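Local coordinates for Lmo2125 protein (Listeria monocytogenes serovar 1/2a, PDB 5TU0) that binds maltose and probably delivers it, as the lipid-anchored receptor of a sugar transport system, for uptake across the cell membrane, at residues 209-212 with 213-216; 225-229 with 230-234; 49-52 with 53-57; 25-28 with 29-33. The protein carries 2 engineered substitutions. All coordinates share one frame; numbering follows the deposited sequence.

Contact 1. Residues 209-212 with 213-216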
loop_
_atom_site.group_PDB
_atom_site.type_symbol
_atom_site.label_atom_id
_atom_site.label_comp_id
_atom_site.label_asym_id
_atom_site.label_seq_id
_atom_site.Cartn_x
_atom_site.Cartn_y
_atom_site.Cartn_z
ATOM N N VAL A 209 8.308 12.933 22.738
ATOM C CA VAL A 209 9.184 13.491 21.710
ATOM C C VAL A 209 8.505 14.478 20.774
ATOM O O VAL A 209 8.982 15.569 20.547
ATOM C CB VAL A 209 9.694 12.329 20.811
ATOM C CG1 VAL A 209 10.509 12.828 19.621
ATOM C CG2 VAL A 209 10.480 11.316 21.622
ATOM N N TRP A 210 7.368 14.082 20.225
ATOM C CA TRP A 210 6.763 14.876 19.179
ATOM C C TRP A 210 5.968 16.141 19.527
ATOM O O TRP A 210 5.375 16.249 20.606
ATOM C CB TRP A 210 5.868 13.981 18.311
ATOM C CG TRP A 210 6.586 13.005 17.485
ATOM C CD1 TRP A 210 7.851 13.126 16.955
ATOM C CD2 TRP A 210 6.040 11.798 16.937
ATOM N NE1 TRP A 210 8.141 12.026 16.174
ATOM C CE2 TRP A 210 7.048 11.201 16.148
ATOM C CE3 TRP A 210 4.811 11.140 17.077
ATOM C CZ2 TRP A 210 6.856 9.991 15.484
ATOM C CZ3 TRP A 210 4.624 9.916 16.403
ATOM C CH2 TRP A 210 5.644 9.365 15.629
ATOM N N PRO A 211 5.945 17.097 18.579
ATOM C CA PRO A 211 5.090 18.262 18.687
ATOM C C PRO A 211 3.630 17.807 18.790
ATOM O O PRO A 211 3.260 16.746 18.220
ATOM C CB PRO A 211 5.312 18.998 17.361
ATOM C CG PRO A 211 6.637 18.572 16.892
ATOM C CD PRO A 211 6.821 17.171 17.397
ATOM N N LYS A 212 2.831 18.593 19.504
ATOM C CA LYS A 212 1.410 18.312 19.728
ATOM C C LYS A 212 0.647 18.070 18.449
ATOM O O LYS A 212 -0.241 17.214 18.403
ATOM C CB LYS A 212 0.749 19.460 20.495
ATOM C CG LYS A 212 -0.656 19.168 20.989
ATOM C CD LYS A 212 -0.644 17.960 21.901
ATOM C CE LYS A 212 -1.928 17.819 22.676
ATOM N NZ LYS A 212 -1.860 16.625 23.558
ATOM N N GLY A 213 1.006 18.797 17.402
ATOM C CA GLY A 213 0.363 18.628 16.099
ATOM C C GLY A 213 0.368 17.208 15.544
ATOM O O GLY A 213 -0.474 16.875 14.721
ATOM N N MET A 214 1.302 16.362 15.991
ATOM C CA MET A 214 1.355 14.976 15.493
ATOM C C MET A 214 0.137 14.118 15.921
ATOM O O MET A 214 -0.150 13.068 15.301
ATOM C CB MET A 214 2.674 14.293 15.906
ATOM C CG MET A 214 3.892 14.841 15.192
ATOM S SD MET A 214 3.887 14.505 13.421
ATOM C CE MET A 214 4.174 12.747 13.454
ATOM N N GLN A 215 -0.576 14.569 16.952
ATOM C CA GLN A 215 -1.759 13.865 17.464
ATOM C C GLN A 215 -3.070 14.199 16.744
ATOM O O GLN A 215 -4.059 13.490 16.941
ATOM C CB GLN A 215 -1.926 14.150 18.954
ATOM C CG GLN A 215 -0.747 13.654 19.773
ATOM C CD GLN A 215 -0.818 14.069 21.223
ATOM O OE1 GLN A 215 -1.898 14.178 21.800
ATOM N NE2 GLN A 215 0.347 14.298 21.829
ATOM N N ASP A 216 -3.086 15.269 15.941
ATOM C CA ASP A 216 -4.284 15.706 15.206
ATOM C C ASP A 216 -4.280 15.008 13.856
ATOM O O ASP A 216 -3.674 15.482 12.899
ATOM C CB ASP A 216 -4.287 17.236 15.054
ATOM C CG ASP A 216 -5.599 17.790 14.501
ATOM O OD1 ASP A 216 -6.625 17.099 14.512
ATOM O OD2 ASP A 216 -5.597 18.959 14.077
HETATM O O HOH W 1 2.686 14.262 19.708
HETATM O O HOH W 2 0.834 15.418 24.665
#
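M214 folds back over W210, four residues earlier and just ahead of the turn. Its CB lies 3.4 Å from P211 O and 4.0 Å from W210 CE3. The next atom, M214 CG, rests 3.8 Å from W210 CB and lies loosely near P211 CD. From there the chain bends twice, with chi2 at -66° and chi3 at -71°, and this double bend brings the methyl back to the indole. The sulfur, SD, stays well above the five-membered ring, whereas CE drops onto the six-membered ring, 3.9 Å from its centroid and only 7° off the normal, a CH-pi contact over the face. The indole itself is tied at its N-H: W210 NE1 bonds F156 O, and F206 meets the ring edge-to-face.

On the polar side, K212 and Q215 meet across the turn. K212 CG is anti to the backbone N and the chain bends at chi2, bringing NZ to Q215 OE1 at 3.0 Å, from above the amide plane. A water accepts from both K212 NZ and Q215 NE2, and a second water links Q215 NE2 to P211 O, so the amide is gripped at both ends.

The backbone carries two i to i+3 bonds, M214 N to P211 O and Q215 N to K212 O, each 3.0 Å. They are the bonds of a short 3-10 turn, here joining helix 193-208 to helix 217-229, with a Met-aromatic contact on its buried side.

Contact 2. Residues 225-229 with 230-234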
loop_
_atom_site.group_PDB
_atom_site.type_symbol
_atom_site.label_atom_id
_atom_site.label_comp_id
_atom_site.label_asym_id
_atom_site.label_seq_id
_atom_site.Cartn_x
_atom_site.Cartn_y
_atom_site.Cartn_z
ATOM N N GLN A 225 4.614 16.625 5.991
ATOM C CA GLN A 225 5.156 16.952 4.665
ATOM C C GLN A 225 5.826 18.316 4.666
ATOM O O GLN A 225 6.860 18.518 4.022
ATOM C CB GLN A 225 4.066 16.927 3.585
ATOM C CG GLN A 225 3.327 15.603 3.474
ATOM C CD GLN A 225 4.241 14.413 3.369
ATOM O OE1 GLN A 225 4.060 13.409 4.072
ATOM N NE2 GLN A 225 5.245 14.516 2.523
ATOM N N ASP A 226 5.213 19.252 5.383
ATOM C CA ASP A 226 5.731 20.599 5.496
ATOM C C ASP A 226 7.120 20.564 6.165
ATOM O O ASP A 226 8.046 21.232 5.693
ATOM C CB ASP A 226 4.748 21.480 6.285
ATOM C CG ASP A 226 5.165 22.941 6.331
ATOM O OD1 ASP A 226 5.228 23.582 5.253
ATOM O OD2 ASP A 226 5.381 23.460 7.450
ATOM N N GLN A 227 7.268 19.783 7.243
ATOM C CA GLN A 227 8.568 19.686 7.951
ATOM C C GLN A 227 9.659 19.042 7.085
ATOM O O GLN A 227 10.798 19.529 7.026
ATOM C CB GLN A 227 8.433 18.916 9.269
ATOM C CG GLN A 227 7.515 19.579 10.293
ATOM C CD GLN A 227 8.061 20.894 10.829
ATOM O OE1 GLN A 227 7.385 21.930 10.772
ATOM N NE2 GLN A 227 9.274 20.864 11.348
ATOM N N PHE A 228 9.326 17.949 6.414
ATOM C CA PHE A 228 10.319 17.293 5.577
ATOM C C PHE A 228 10.725 18.159 4.365
ATOM O O PHE A 228 11.920 18.332 4.090
ATOM C CB PHE A 228 9.818 15.928 5.118
ATOM C CG PHE A 228 10.874 15.102 4.461
ATOM C CD1 PHE A 228 11.904 14.570 5.204
ATOM C CD2 PHE A 228 10.840 14.851 3.089
ATOM C CE1 PHE A 228 12.892 13.812 4.607
ATOM C CE2 PHE A 228 11.825 14.079 2.483
ATOM C CZ PHE A 228 12.847 13.555 3.244
ATOM N N VAL A 229 9.733 18.717 3.664
ATOM C CA VAL A 229 9.979 19.553 2.464
ATOM C C VAL A 229 10.715 20.858 2.793
ATOM O O VAL A 229 11.366 21.443 1.917
ATOM C CB VAL A 229 8.671 19.813 1.659
ATOM C CG1 VAL A 229 8.885 20.807 0.534
ATOM C CG2 VAL A 229 8.151 18.506 1.077
ATOM N N LYS A 230 10.645 21.303 4.047
ATOM C CA LYS A 230 11.357 22.517 4.448
ATOM C C LYS A 230 12.680 22.243 5.152
ATOM O O LYS A 230 13.297 23.166 5.686
ATOM C CB LYS A 230 10.447 23.418 5.294
ATOM C CG LYS A 230 9.347 24.036 4.457
ATOM C CD LYS A 230 8.400 24.888 5.273
ATOM C CE LYS A 230 7.412 25.585 4.354
ATOM N NZ LYS A 230 6.386 26.326 5.134
ATOM N N GLY A 231 13.134 20.990 5.131
ATOM C CA GLY A 231 14.419 20.644 5.748
ATOM C C GLY A 231 14.454 20.664 7.275
ATOM O O GLY A 231 15.514 20.867 7.858
ATOM N N LYS A 232 13.307 20.441 7.917
ATOM C CA LYS A 232 13.205 20.454 9.391
ATOM C C LYS A 232 13.032 19.058 10.013
ATOM O O LYS A 232 13.169 18.901 11.226
ATOM C CB LYS A 232 12.065 21.370 9.801
ATOM C CG LYS A 232 12.259 22.804 9.321
ATOM C CD LYS A 232 11.066 23.673 9.651
ATOM C CE LYS A 232 11.331 25.107 9.232
ATOM N NZ LYS A 232 10.200 25.980 9.634
ATOM N N ALA A 233 12.671 18.066 9.190
ATOM C CA ALA A 233 12.587 16.674 9.629
ATOM C C ALA A 233 13.654 15.911 8.858
ATOM O O ALA A 233 13.733 16.030 7.627
ATOM C CB ALA A 233 11.210 16.091 9.354
ATOM N N ALA A 234 14.470 15.137 9.566
ATOM C CA ALA A 234 15.572 14.388 8.944
ATOM C C ALA A 234 15.145 13.083 8.277
ATOM O O ALA A 234 15.750 12.674 7.275
ATOM C CB ALA A 234 16.653 14.104 9.968
HETATM O O HOH W 3 8.576 24.697 11.406
HETATM O O HOH W 4 13.992 17.354 5.308
#
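A Schellman motif ends helix 217-229, with G231 as its C-prime residue at positive phi (71°). Its two bonds are K232 N to Q227 O, 2.8 Å, and G231 N to F228 O, 3.1 Å. Q227 O takes a second N-H, that of A233, which comes in from high above the carbonyl plane, so one carbonyl holds two successive residues of the departing chain. F228 O is also reached by a water that donates to A233 O as well.

Within the turn, K230 lies extended back along the last helical turn, its CB and CG passing over D226 O. Its NZ meets D226 OD1 at 3.0 Å in a salt bridge whose hydrogen bond is weak. Q227 is bent at chi2 (-67°), which lays its amide beside K232: NE2 is 3.2 Å from K232 CB, and a water joins Q227 OE1 to K232 NZ. On the inner side, A233 CB packs against Q227 CB at 4.0 Å.

F228 meets Y246 edge-to-face, Q227 and A233 rest on L157 of strand 156-157, and K232 O is bonded by T154 OG1. The chain then passes A234, which pairs with N121, into strand 235-238.

Contact 3. Residues 49-52 with 53-57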
loop_
_atom_site.group_PDB
_atom_site.type_symbol
_atom_site.label_atom_id
_atom_site.label_comp_id
_atom_site.label_asym_id
_atom_site.label_seq_id
_atom_site.Cartn_x
_atom_site.Cartn_y
_atom_site.Cartn_z
ATOM N N LEU A 49 -13.989 1.750 -11.632
ATOM C CA LEU A 49 -14.474 0.690 -10.769
ATOM C C LEU A 49 -15.814 1.053 -10.098
ATOM O O LEU A 49 -16.690 0.179 -9.986
ATOM C CB LEU A 49 -13.420 0.318 -9.738
ATOM C CG LEU A 49 -12.093 -0.172 -10.326
ATOM C CD1 LEU A 49 -11.089 -0.358 -9.205
ATOM C CD2 LEU A 49 -12.255 -1.457 -11.146
ATOM N N GLU A 50 -15.992 2.309 -9.676
ATOM C CA GLU A 50 -17.287 2.690 -9.066
ATOM C C GLU A 50 -18.419 2.668 -10.125
ATOM O O GLU A 50 -19.548 2.426 -9.788
ATOM C CB GLU A 50 -17.236 4.023 -8.275
ATOM C CG GLU A 50 -17.388 5.313 -9.064
ATOM C CD GLU A 50 -17.464 6.581 -8.192
ATOM O OE1 GLU A 50 -16.983 7.646 -8.646
ATOM O OE2 GLU A 50 -18.012 6.533 -7.059
ATOM N N ALA A 51 -18.099 2.908 -11.401
ATOM C CA ALA A 51 -19.111 2.893 -12.451
ATOM C C ALA A 51 -19.350 1.502 -13.024
ATOM O O ALA A 51 -20.324 1.302 -13.756
ATOM C CB ALA A 51 -18.722 3.839 -13.582
ATOM N N LEU A 52 -18.483 0.539 -12.694
ATOM C CA LEU A 52 -18.585 -0.805 -13.304
ATOM C C LEU A 52 -19.921 -1.507 -13.075
ATOM O O LEU A 52 -20.447 -2.097 -14.010
ATOM C CB LEU A 52 -17.401 -1.680 -12.873
ATOM C CG LEU A 52 -17.244 -3.097 -13.401
ATOM C CD1 LEU A 52 -17.147 -3.121 -14.920
ATOM C CD2 LEU A 52 -16.000 -3.704 -12.764
ATOM N N PRO A 53 -20.502 -1.415 -11.855
ATOM C CA PRO A 53 -21.785 -2.088 -11.628
ATOM C C PRO A 53 -22.928 -1.607 -12.535
ATOM O O PRO A 53 -23.879 -2.349 -12.743
ATOM C CB PRO A 53 -22.102 -1.771 -10.153
ATOM C CG PRO A 53 -20.788 -1.456 -9.544
ATOM C CD PRO A 53 -20.029 -0.753 -10.630
ATOM N N LEU A 54 -22.828 -0.377 -13.045
ATOM C CA LEU A 54 -23.835 0.193 -13.960
ATOM C C LEU A 54 -23.390 0.078 -15.430
ATOM O O LEU A 54 -24.208 -0.228 -16.306
ATOM C CB LEU A 54 -24.126 1.651 -13.595
ATOM C CG LEU A 54 -24.705 1.895 -12.185
ATOM C CD1 LEU A 54 -24.749 3.374 -11.850
ATOM C CD2 LEU A 54 -26.087 1.291 -12.014
ATOM N N ASP A 55 -22.108 0.312 -15.714
ATOM C CA ASP A 55 -21.609 0.185 -17.107
ATOM C C ASP A 55 -21.645 -1.265 -17.614
ATOM O O ASP A 55 -21.884 -1.521 -18.810
ATOM C CB ASP A 55 -20.171 0.677 -17.208
ATOM C CG ASP A 55 -20.028 2.150 -16.940
ATOM O OD1 ASP A 55 -21.024 2.890 -16.993
ATOM O OD2 ASP A 55 -18.897 2.577 -16.696
ATOM N N GLY A 56 -21.378 -2.200 -16.707
ATOM C CA GLY A 56 -21.328 -3.623 -17.033
ATOM C C GLY A 56 -22.587 -4.175 -17.679
ATOM O O GLY A 56 -22.531 -4.701 -18.796
ATOM N N PRO A 57 -23.729 -4.082 -16.983
ATOM C CA PRO A 57 -24.993 -4.539 -17.586
ATOM C C PRO A 57 -25.390 -3.735 -18.843
ATOM O O PRO A 57 -26.077 -4.269 -19.738
ATOM C CB PRO A 57 -26.009 -4.347 -16.456
ATOM C CG PRO A 57 -25.193 -4.432 -15.206
ATOM C CD PRO A 57 -23.885 -3.777 -15.547
#
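P53 CD sits against the backbone of L49 and E50, in the middle of helix 45-58, which is kinked where the N of P53, L54 and P57 make no bond to the turn before; the two prolines have no N-H, and L54 N turns to A51 O instead. L49 O, which would otherwise accept at this position, has P53 CD 3.5 Å away and accepts a weak bond from L52 N. The L49 side chain packs on M65 and S67 of strand 64-68 and on R71 and L75 of helix 69-77. E50 O is likewise faced by P53 CD, at 3.3 Å, and no N-H of residues 53-57 bonds to it.

From A51 on, carbonyls again receive N-H groups. A51 O accepts twice: D55 N comes in nearly straight, at 2.8 Å with an N-H...O angle of 171°, while L54 N reaches it at 3.1 Å from above the carbonyl plane. L52 O then receives G56 N at 2.9 Å. L52 has its CB against P53 CD, and its side chain touches A61. Further on, D55 O accepts from T60 OG1 near the end of the helix.

D55 CG is anti to its own carbonyl carbon (chi1 -65°), which turns the carboxylate back along the helix, and OD2 comes to rest 3.4 Å from the methyl carbon CB of A51.

Contact 4. Residues 25-28 with 29-33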
loop_
_atom_site.group_PDB
_atom_site.type_symbol
_atom_site.label_atom_id
_atom_site.label_comp_id
_atom_site.label_asym_id
_atom_site.label_seq_id
_atom_site.Cartn_x
_atom_site.Cartn_y
_atom_site.Cartn_z
ATOM N N LYS A 25 2.413 2.396 -25.822
ATOM C CA LYS A 25 3.698 1.863 -26.235
ATOM C C LYS A 25 3.656 0.340 -26.432
ATOM O O LYS A 25 4.131 -0.160 -27.442
ATOM C CB LYS A 25 4.798 2.192 -25.226
ATOM C CG LYS A 25 6.197 1.802 -25.694
ATOM C CD LYS A 25 7.278 2.300 -24.742
ATOM C CE LYS A 25 8.629 2.482 -25.417
ATOM N NZ LYS A 25 8.649 3.693 -26.274
ATOM N N ILE A 26 3.080 -0.391 -25.480
ATOM C CA ILE A 26 3.103 -1.856 -25.564
ATOM C C ILE A 26 1.974 -2.527 -26.340
ATOM O O ILE A 26 2.105 -3.698 -26.686
ATOM C CB ILE A 26 3.149 -2.509 -24.161
ATOM C CG1 ILE A 26 1.816 -2.342 -23.410
ATOM C CG2 ILE A 26 4.318 -1.935 -23.371
ATOM C CD1 ILE A 26 1.712 -3.146 -22.118
ATOM N N LYS A 27 0.881 -1.826 -26.640
ATOM C CA LYS A 27 -0.260 -2.515 -27.267
ATOM C C LYS A 27 0.033 -3.093 -28.661
ATOM O O LYS A 27 -0.529 -4.117 -29.037
ATOM C CB LYS A 27 -1.484 -1.613 -27.344
ATOM C CG LYS A 27 -1.389 -0.504 -28.370
ATOM C CD LYS A 27 -2.624 0.358 -28.314
ATOM C CE LYS A 27 -2.655 1.324 -29.479
ATOM N NZ LYS A 27 -3.744 2.317 -29.297
ATOM N N GLY A 28 0.913 -2.439 -29.408
ATOM C CA GLY A 28 1.219 -2.855 -30.777
ATOM C C GLY A 28 1.599 -4.315 -30.953
ATOM O O GLY A 28 1.047 -5.007 -31.815
ATOM N N ASP A 29 2.541 -4.786 -30.148
ATOM C CA ASP A 29 3.012 -6.173 -30.266
ATOM C C ASP A 29 1.918 -7.186 -29.881
ATOM O O ASP A 29 1.844 -8.281 -30.458
ATOM C CB ASP A 29 4.303 -6.372 -29.482
ATOM C CG ASP A 29 5.462 -5.591 -30.072
ATOM O OD1 ASP A 29 5.541 -5.470 -31.308
ATOM O OD2 ASP A 29 6.306 -5.109 -29.304
ATOM N N PHE A 30 1.049 -6.783 -28.953
ATOM C CA PHE A 30 -0.093 -7.612 -28.569
ATOM C C PHE A 30 -1.095 -7.689 -29.724
ATOM O O PHE A 30 -1.607 -8.770 -30.043
ATOM C CB PHE A 30 -0.769 -7.053 -27.329
ATOM C CG PHE A 30 -1.955 -7.842 -26.890
ATOM C CD1 PHE A 30 -1.788 -8.963 -26.082
ATOM C CD2 PHE A 30 -3.236 -7.474 -27.276
ATOM C CE1 PHE A 30 -2.885 -9.710 -25.657
ATOM C CE2 PHE A 30 -4.338 -8.219 -26.868
ATOM C CZ PHE A 30 -4.165 -9.331 -26.051
ATOM N N GLU A 31 -1.382 -6.541 -30.334
ATOM C CA GLU A 31 -2.284 -6.482 -31.497
ATOM C C GLU A 31 -1.826 -7.420 -32.615
ATOM O O GLU A 31 -2.621 -8.190 -33.157
ATOM C CB GLU A 31 -2.377 -5.061 -32.036
ATOM C CG GLU A 31 -3.110 -4.109 -31.098
ATOM C CD GLU A 31 -3.194 -2.694 -31.626
ATOM O OE1 GLU A 31 -2.301 -2.261 -32.399
ATOM O OE2 GLU A 31 -4.165 -2.007 -31.257
ATOM N N LYS A 32 -0.542 -7.338 -32.945
ATOM C CA LYS A 32 0.066 -8.176 -33.992
ATOM C C LYS A 32 0.064 -9.654 -33.637
ATOM O O LYS A 32 -0.144 -10.521 -34.493
ATOM C CB LYS A 32 1.527 -7.767 -34.199
ATOM C CG LYS A 32 1.735 -6.381 -34.750
ATOM C CD LYS A 32 1.432 -6.347 -36.218
ATOM C CE LYS A 32 1.662 -4.971 -36.794
ATOM N NZ LYS A 32 1.549 -5.058 -38.273
ATOM N N ASP A 33 0.341 -9.941 -32.369
ATOM C CA ASP A 33 0.453 -11.312 -31.916
ATOM C C ASP A 33 -0.900 -12.015 -31.850
ATOM O O ASP A 33 -0.956 -13.229 -31.957
ATOM C CB ASP A 33 1.128 -11.347 -30.539
ATOM C CG ASP A 33 1.639 -12.725 -30.161
ATOM O OD1 ASP A 33 2.165 -13.428 -31.048
ATOM O OD2 ASP A 33 1.558 -13.071 -28.958
HETATM O O HOH W 5 4.284 -2.625 -28.926
#
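K27 and E31 lie side by side on one flank of helix 17-34, pointing the same way, yet they do not pair through their charges. K27 CG sits between the backbone N and the carbonyl carbon (chi1 72°), and the extended chain beyond it runs alongside the carboxylate, with CD and CE each 4.1 Å from E31 OE2. K27 NZ stays 4.8 Å from that oxygen and bonds N24 OD1 instead, while E31 OE2 is held by V38 N. The lysine charge may still steady the carboxylate across this gap.

The i to i+4 bonding of the helix is opened here. A water takes the place of the direct bond between K25 O, to which it donates, and D29 N, from which it accepts; I26 O, also without its F30 N, is bonded by Y294 OH. Bonding is normal for E31 N to K27 O, 2.9 Å, and K32 N to G28 O, 3.0 Å. E31 CG passes 3.3 Å from K27 O, and K32 CG lies equally close to G28 O.

F30 leaves on another side, its ring edge-to-face with W291. This helix is the crossover of the beta-alpha-beta unit of strands 10-15 and 37-42: K27 and F30 pack on strand 37-42, while I26 and F30 meet helix 285-295.

In the fold
Along the chain the order is contact 4, contact 3, contact 1, contact 2. Contacts 4 and 3 lie on successive helices, 17-34 and 45-58, joined through strand 37-42, with centres 27 Å apart. Contacts 1 and 2 bracket helix 217-229, one leading into it and the other ending it, with centres 15 Å apart and nearest atoms about 7 Å apart. Between the two pairs the centres stand 42 to 52 Å apart, with contacts 1 and 4 on opposite sides of the chain's centre. The two pairs lie on either side of the bound maltose, consistent with one pair in each lobe of the two-lobed solute-binding fold.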